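Local coordinates for protein sulfate adenylyltransferase, adenylylsulfate kinase (Thiobacillus denitrificans, PDB 3CR8) that makes 3'-phosphoadenylyl sulfate by phosphorylating adenosine 5'-phosphosulfate with ATP, as a hexamer whose ATP sulfurylase-like domain lacks sulfurylase activity, at residues L196-G201 against L231-A236; R172-R177 against F211-S216. All blocks are in the same frame, centred on the assembly; numbering follows the deposited sequence.

Contact 1: residues L196-G201 against L231-A236; sequences LHPQVG and LSLLPA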
loop_
_atom_site.group_PDB
_atom_site.type_symbol
_atom_site.label_atom_id
_atom_site.label_comp_id
_atom_site.label_asym_id
_atom_site.label_seq_id
_atom_site.Cartn_x
_atom_site.Cartn_y
_atom_site.Cartn_z
ATOM N N LEU A 196 -34.172 1.083 -1.749
ATOM C CA LEU A 196 -33.615 2.426 -1.643
ATOM C C LEU A 196 -34.285 3.238 -2.722
ATOM O O LEU A 196 -34.124 2.957 -3.935
ATOM C CB LEU A 196 -32.109 2.377 -1.863
ATOM C CG LEU A 196 -31.375 1.456 -0.877
ATOM C CD1 LEU A 196 -29.925 1.266 -1.262
ATOM C CD2 LEU A 196 -31.479 2.031 0.532
ATOM N N HIS A 197 -35.053 4.229 -2.277
ATOM C CA HIS A 197 -35.984 4.942 -3.155
ATOM C C HIS A 197 -35.767 6.434 -3.024
ATOM O O HIS A 197 -36.624 7.125 -2.524
ATOM C CB HIS A 197 -37.411 4.573 -2.721
ATOM C CG HIS A 197 -38.397 4.452 -3.843
ATOM N ND1 HIS A 197 -38.027 4.265 -5.154
ATOM C CD2 HIS A 197 -39.754 4.446 -3.830
ATOM C CE1 HIS A 197 -39.109 4.172 -5.909
ATOM N NE2 HIS A 197 -40.168 4.277 -5.131
ATOM N N PRO A 198 -34.609 6.950 -3.458
ATOM C CA PRO A 198 -34.287 8.374 -3.239
ATOM C C PRO A 198 -35.171 9.343 -4.040
ATOM O O PRO A 198 -35.339 9.158 -5.257
ATOM C CB PRO A 198 -32.844 8.500 -3.744
ATOM C CG PRO A 198 -32.356 7.127 -3.959
ATOM C CD PRO A 198 -33.554 6.266 -4.219
ATOM N N GLN A 199 -35.707 10.372 -3.378
ATOM C CA GLN A 199 -36.474 11.390 -4.090
ATOM C C GLN A 199 -35.624 12.124 -5.138
ATOM O O GLN A 199 -34.524 12.595 -4.857
ATOM C CB GLN A 199 -37.147 12.340 -3.111
ATOM C CG GLN A 199 -38.563 11.931 -2.812
ATOM C CD GLN A 199 -38.893 11.992 -1.335
ATOM O OE1 GLN A 199 -38.127 12.537 -0.532
ATOM N NE2 GLN A 199 -40.042 11.425 -0.964
ATOM N N VAL A 200 -36.124 12.203 -6.362
ATOM C CA VAL A 200 -35.247 12.614 -7.441
ATOM C C VAL A 200 -35.711 13.780 -8.346
ATOM O O VAL A 200 -35.058 14.122 -9.339
ATOM C CB VAL A 200 -34.966 11.427 -8.368
ATOM C CG1 VAL A 200 -35.003 11.842 -9.830
ATOM C CG2 VAL A 200 -33.642 10.796 -8.004
ATOM N N GLY A 201 -36.807 14.423 -7.980
ATOM C CA GLY A 201 -37.370 15.476 -8.800
ATOM C C GLY A 201 -36.654 16.805 -8.883
ATOM O O GLY A 201 -36.439 17.479 -7.888
ATOM N N LEU A 231 -32.430 -0.697 -5.798
ATOM C CA LEU A 231 -32.336 0.771 -5.955
ATOM C C LEU A 231 -33.271 1.239 -7.068
ATOM O O LEU A 231 -33.362 0.625 -8.119
ATOM C CB LEU A 231 -30.901 1.239 -6.223
ATOM C CG LEU A 231 -30.704 2.726 -6.550
ATOM C CD1 LEU A 231 -30.916 3.627 -5.351
ATOM C CD2 LEU A 231 -29.320 2.949 -7.113
ATOM N N SER A 232 -33.998 2.311 -6.827
ATOM C CA SER A 232 -34.900 2.800 -7.846
ATOM C C SER A 232 -35.127 4.263 -7.571
ATOM O O SER A 232 -34.913 4.703 -6.463
ATOM C CB SER A 232 -36.208 2.031 -7.807
ATOM O OG SER A 232 -36.808 2.053 -9.072
ATOM N N LEU A 233 -35.535 5.027 -8.571
ATOM C CA LEU A 233 -35.760 6.459 -8.351
ATOM C C LEU A 233 -37.233 6.773 -8.193
ATOM O O LEU A 233 -38.094 6.147 -8.810
ATOM C CB LEU A 233 -35.145 7.300 -9.472
ATOM C CG LEU A 233 -33.690 6.895 -9.704
ATOM C CD1 LEU A 233 -33.124 7.585 -10.921
ATOM C CD2 LEU A 233 -32.865 7.203 -8.469
ATOM N N LEU A 234 -37.497 7.745 -7.336
ATOM C CA LEU A 234 -38.836 8.205 -7.013
ATOM C C LEU A 234 -38.991 9.646 -7.489
ATOM O O LEU A 234 -38.524 10.578 -6.828
ATOM C CB LEU A 234 -39.012 8.166 -5.497
ATOM C CG LEU A 234 -40.390 8.301 -4.843
ATOM C CD1 LEU A 234 -40.243 9.279 -3.739
ATOM C CD2 LEU A 234 -41.418 8.815 -5.810
ATOM N N PRO A 235 -39.667 9.840 -8.623
ATOM C CA PRO A 235 -39.708 11.130 -9.312
ATOM C C PRO A 235 -40.657 12.068 -8.610
ATOM O O PRO A 235 -41.854 11.940 -8.796
ATOM C CB PRO A 235 -40.290 10.777 -10.689
ATOM C CG PRO A 235 -40.554 9.276 -10.674
ATOM C CD PRO A 235 -40.586 8.878 -9.235
ATOM N N ALA A 236 -40.132 12.996 -7.824
ATOM C CA ALA A 236 -40.951 13.889 -7.024
ATOM C C ALA A 236 -40.016 14.819 -6.286
ATOM O O ALA A 236 -38.823 14.546 -6.176
ATOM C CB ALA A 236 -41.850 13.094 -6.143
#
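Two neighbouring strands of the five-stranded parallel sheet in the ATP sulfurylase-like, Rossmann-type domain run on into loops that stay paired. Leu196 and Leu231 form the parallel bridge where the regular strands end, a single further bridge joins Gln199 to Leu234, and Ser232 N donates to Leu196 O (3.0 Å) almost along the C=O axis. A weak bond from Leu234 N to Pro198 O is followed by shorter ones from Val200 N to Leu234 O (2.9 Å) and Gly201 N to Ala236 O (2.7 Å), both donors above the carbonyl plane. Proline can serve at 198 because no N-H is asked of it. Glycine suits 201, where a CB would collide with Ala236 O. His197 lies across Leu234 at about a right angle: Leu234 CB sits 3.9 Å from the ring centroid and 3° off its normal, a CH-pi contact, while ND1 donates weakly to Ser232 O at the ring edge (3.4 Å). Phe256 meets this ring edge-to-face. An alanine at His197 would probably cost Leu234 this flat platform and Ser232 O its weak donor. Leu234 and Gln199 lie side by side, Leu234 CD1 3.3 Å from Gln199 CG. Val200 crosses Leu233 obliquely, CG2 to CD2 3.7 Å. Backbone bonds thus satisfy several peptide groups, most of them buried, where regular strand geometry has ended, and apolar branches fill in around them.

Contact 2: residues R172-R177 against F211-S216; sequences RQPMHR and FGLVRS
The largely extended loop leading into helix 177-189 passes beside helix 210-220, with its closest CA-CA approach, 6.0 Å, between Pro174 and Ser216. Ser216 points toward the loop, and Leu213, one turn earlier, bends its end over to it. Leu213 reaches it with one branch: CD2 meets the peptide link into the proline, 3.8 Å from Gln173 C and 3.9 Å from Pro174 N. Pro174 in turn offers its CB to Ser216 OG at 3.6 Å. That hydroxyl has chi1 82°, between the backbone N and the carbonyl carbon, and donates to Leu213 O one turn back (3.0 Å), in the carbonyl plane and on a lone pair. A serine fits because it is small enough to let the proline come close and can spend its proton on its own helix. Leu358 of helix 352-361 also packs on Pro174. Arg172 to Pro174 probably correspond to the RNP of the QXRNP motif of ATP sulfurylases, with glutamine for asparagine, and His176, the N-cap of helix 177-189, to the first histidine of an HXXH motif whose second histidine is absent here. Arg215, also on the helix, instead hydrogen-bonds to Met394 O and Glu395 O of a second subunit. Since Pro174 meets OG with a carbon and has no N-H to give, loop and helix are held here by van der Waals packing, at a small, partly exposed seam.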
loop_
_atom_site.group_PDB
_atom_site.type_symbol
_atom_site.label_atom_id
_atom_site.label_comp_id
_atom_site.label_asym_id
_atom_site.label_seq_id
_atom_site.Cartn_x
_atom_site.Cartn_y
_atom_site.Cartn_z
ATOM N N ARG A 172 -33.839 11.608 0.856
ATOM C CA ARG A 172 -33.770 12.952 0.305
ATOM C C ARG A 172 -32.348 13.498 0.397
ATOM O O ARG A 172 -32.086 14.624 -0.038
ATOM C CB ARG A 172 -34.742 13.888 1.014
ATOM C CG ARG A 172 -34.473 14.024 2.496
ATOM C CD ARG A 172 -35.681 14.634 3.192
ATOM N NE ARG A 172 -36.822 13.722 3.159
ATOM C CZ ARG A 172 -37.161 12.913 4.160
ATOM N NH1 ARG A 172 -36.462 12.907 5.301
ATOM N NH2 ARG A 172 -38.213 12.112 4.027
ATOM N N GLN A 173 -31.443 12.697 0.958
ATOM C CA GLN A 173 -30.047 13.088 1.113
ATOM C C GLN A 173 -29.156 11.870 1.271
ATOM O O GLN A 173 -29.635 10.804 1.636
ATOM C CB GLN A 173 -29.902 13.971 2.330
ATOM C CG GLN A 173 -30.341 13.308 3.616
ATOM C CD GLN A 173 -29.671 13.937 4.841
ATOM O OE1 GLN A 173 -30.159 13.799 5.971
ATOM N NE2 GLN A 173 -28.539 14.629 4.619
ATOM N N PRO A 174 -27.850 12.023 1.018
ATOM C CA PRO A 174 -26.959 10.866 0.953
ATOM C C PRO A 174 -26.985 10.062 2.214
ATOM O O PRO A 174 -27.311 10.567 3.279
ATOM C CB PRO A 174 -25.574 11.470 0.765
ATOM C CG PRO A 174 -25.823 12.795 0.223
ATOM C CD PRO A 174 -27.119 13.275 0.821
ATOM N N MET A 175 -26.614 8.799 2.063
ATOM C CA MET A 175 -26.628 7.821 3.125
ATOM C C MET A 175 -25.204 7.530 3.570
ATOM O O MET A 175 -24.332 7.291 2.731
ATOM C CB MET A 175 -27.292 6.541 2.598
ATOM C CG MET A 175 -27.392 5.420 3.603
ATOM S SD MET A 175 -28.449 4.085 3.050
ATOM C CE MET A 175 -30.079 4.794 3.292
ATOM N N HIS A 176 -24.978 7.555 4.881
ATOM C CA HIS A 176 -23.714 7.122 5.461
ATOM C C HIS A 176 -23.895 5.878 6.325
ATOM O O HIS A 176 -24.946 5.266 6.286
ATOM C CB HIS A 176 -23.114 8.246 6.275
ATOM C CG HIS A 176 -22.916 9.510 5.497
ATOM N ND1 HIS A 176 -21.854 9.689 4.641
ATOM C CD2 HIS A 176 -23.630 10.662 5.469
ATOM C CE1 HIS A 176 -21.926 10.898 4.103
ATOM N NE2 HIS A 176 -22.995 11.504 4.583
ATOM N N ARG A 177 -22.893 5.511 7.113
ATOM C CA ARG A 177 -22.898 4.216 7.782
ATOM C C ARG A 177 -24.033 3.991 8.793
ATOM O O ARG A 177 -24.500 2.875 8.962
ATOM C CB ARG A 177 -21.533 3.944 8.404
ATOM C CG ARG A 177 -21.388 2.569 9.009
ATOM C CD ARG A 177 -19.942 2.200 9.204
ATOM N NE ARG A 177 -19.268 2.027 7.925
ATOM C CZ ARG A 177 -17.961 1.837 7.789
ATOM N NH1 ARG A 177 -17.180 1.810 8.866
ATOM N NH2 ARG A 177 -17.439 1.682 6.576
ATOM N N PHE A 211 -28.716 14.771 -9.351
ATOM C CA PHE A 211 -27.702 13.945 -9.981
ATOM C C PHE A 211 -26.695 13.480 -8.947
ATOM O O PHE A 211 -26.386 12.281 -8.844
ATOM C CB PHE A 211 -27.012 14.691 -11.103
ATOM C CG PHE A 211 -27.802 14.728 -12.378
ATOM C CD1 PHE A 211 -27.642 13.754 -13.341
ATOM C CD2 PHE A 211 -28.691 15.748 -12.622
ATOM C CE1 PHE A 211 -28.351 13.806 -14.519
ATOM C CE2 PHE A 211 -29.389 15.792 -13.798
ATOM C CZ PHE A 211 -29.216 14.816 -14.741
ATOM N N GLY A 212 -26.204 14.423 -8.159
ATOM C CA GLY A 212 -25.334 14.071 -7.051
ATOM C C GLY A 212 -25.957 13.061 -6.092
ATOM O O GLY A 212 -25.300 12.120 -5.657
ATOM N N LEU A 213 -27.228 13.247 -5.754
ATOM C CA LEU A 213 -27.910 12.330 -4.865
ATOM C C LEU A 213 -27.898 10.940 -5.442
ATOM O O LEU A 213 -27.563 9.987 -4.780
ATOM C CB LEU A 213 -29.343 12.769 -4.712
ATOM C CG LEU A 213 -30.016 12.534 -3.382
ATOM C CD1 LEU A 213 -31.398 12.081 -3.725
ATOM C CD2 LEU A 213 -29.268 11.503 -2.528
ATOM N N VAL A 214 -28.291 10.809 -6.692
ATOM C CA VAL A 214 -28.302 9.495 -7.277
ATOM C C VAL A 214 -26.892 8.948 -7.251
ATOM O O VAL A 214 -26.686 7.784 -6.918
ATOM C CB VAL A 214 -28.833 9.496 -8.704
ATOM C CG1 VAL A 214 -28.616 8.118 -9.365
ATOM C CG2 VAL A 214 -30.285 9.907 -8.699
ATOM N N ARG A 215 -25.914 9.781 -7.583
ATOM C CA ARG A 215 -24.566 9.251 -7.699
ATOM C C ARG A 215 -24.021 8.758 -6.360
ATOM O O ARG A 215 -23.274 7.780 -6.304
ATOM C CB ARG A 215 -23.624 10.250 -8.360
ATOM C CG ARG A 215 -22.590 9.565 -9.233
ATOM C CD ARG A 215 -22.240 10.464 -10.371
ATOM N NE ARG A 215 -22.384 11.842 -9.929
ATOM C CZ ARG A 215 -22.819 12.825 -10.711
ATOM N NH1 ARG A 215 -23.157 12.557 -11.982
ATOM N NH2 ARG A 215 -22.924 14.066 -10.228
ATOM N N SER A 216 -24.414 9.414 -5.280
ATOM C CA SER A 216 -23.989 8.997 -3.972
ATOM C C SER A 216 -24.642 7.683 -3.548
ATOM O O SER A 216 -24.095 6.967 -2.720
ATOM C CB SER A 216 -24.272 10.107 -2.959
ATOM O OG SER A 216 -25.616 10.079 -2.525
#

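From the N terminus, segment 172-177 follows strand 166-169; the chain then forms helix 177-189 and strand 193-196 and enters segment 196-201. Helix 210-220 comes next, and its residues 211-216 return to the first loop, closing contact 2 across 33 residues. After strand 229-231, segment 231-236 joins 196-201 and closes contact 1 across 29. The four segments alternate, so the two closures cross, their centres about 11 Å apart. The helix mediates between them: Leu213 CD1 packs on Gln199 O and Pro198 CB, while Val214 touches Val200 and Leu233. Together they tie the loops beyond three successive parallel strands to one helix.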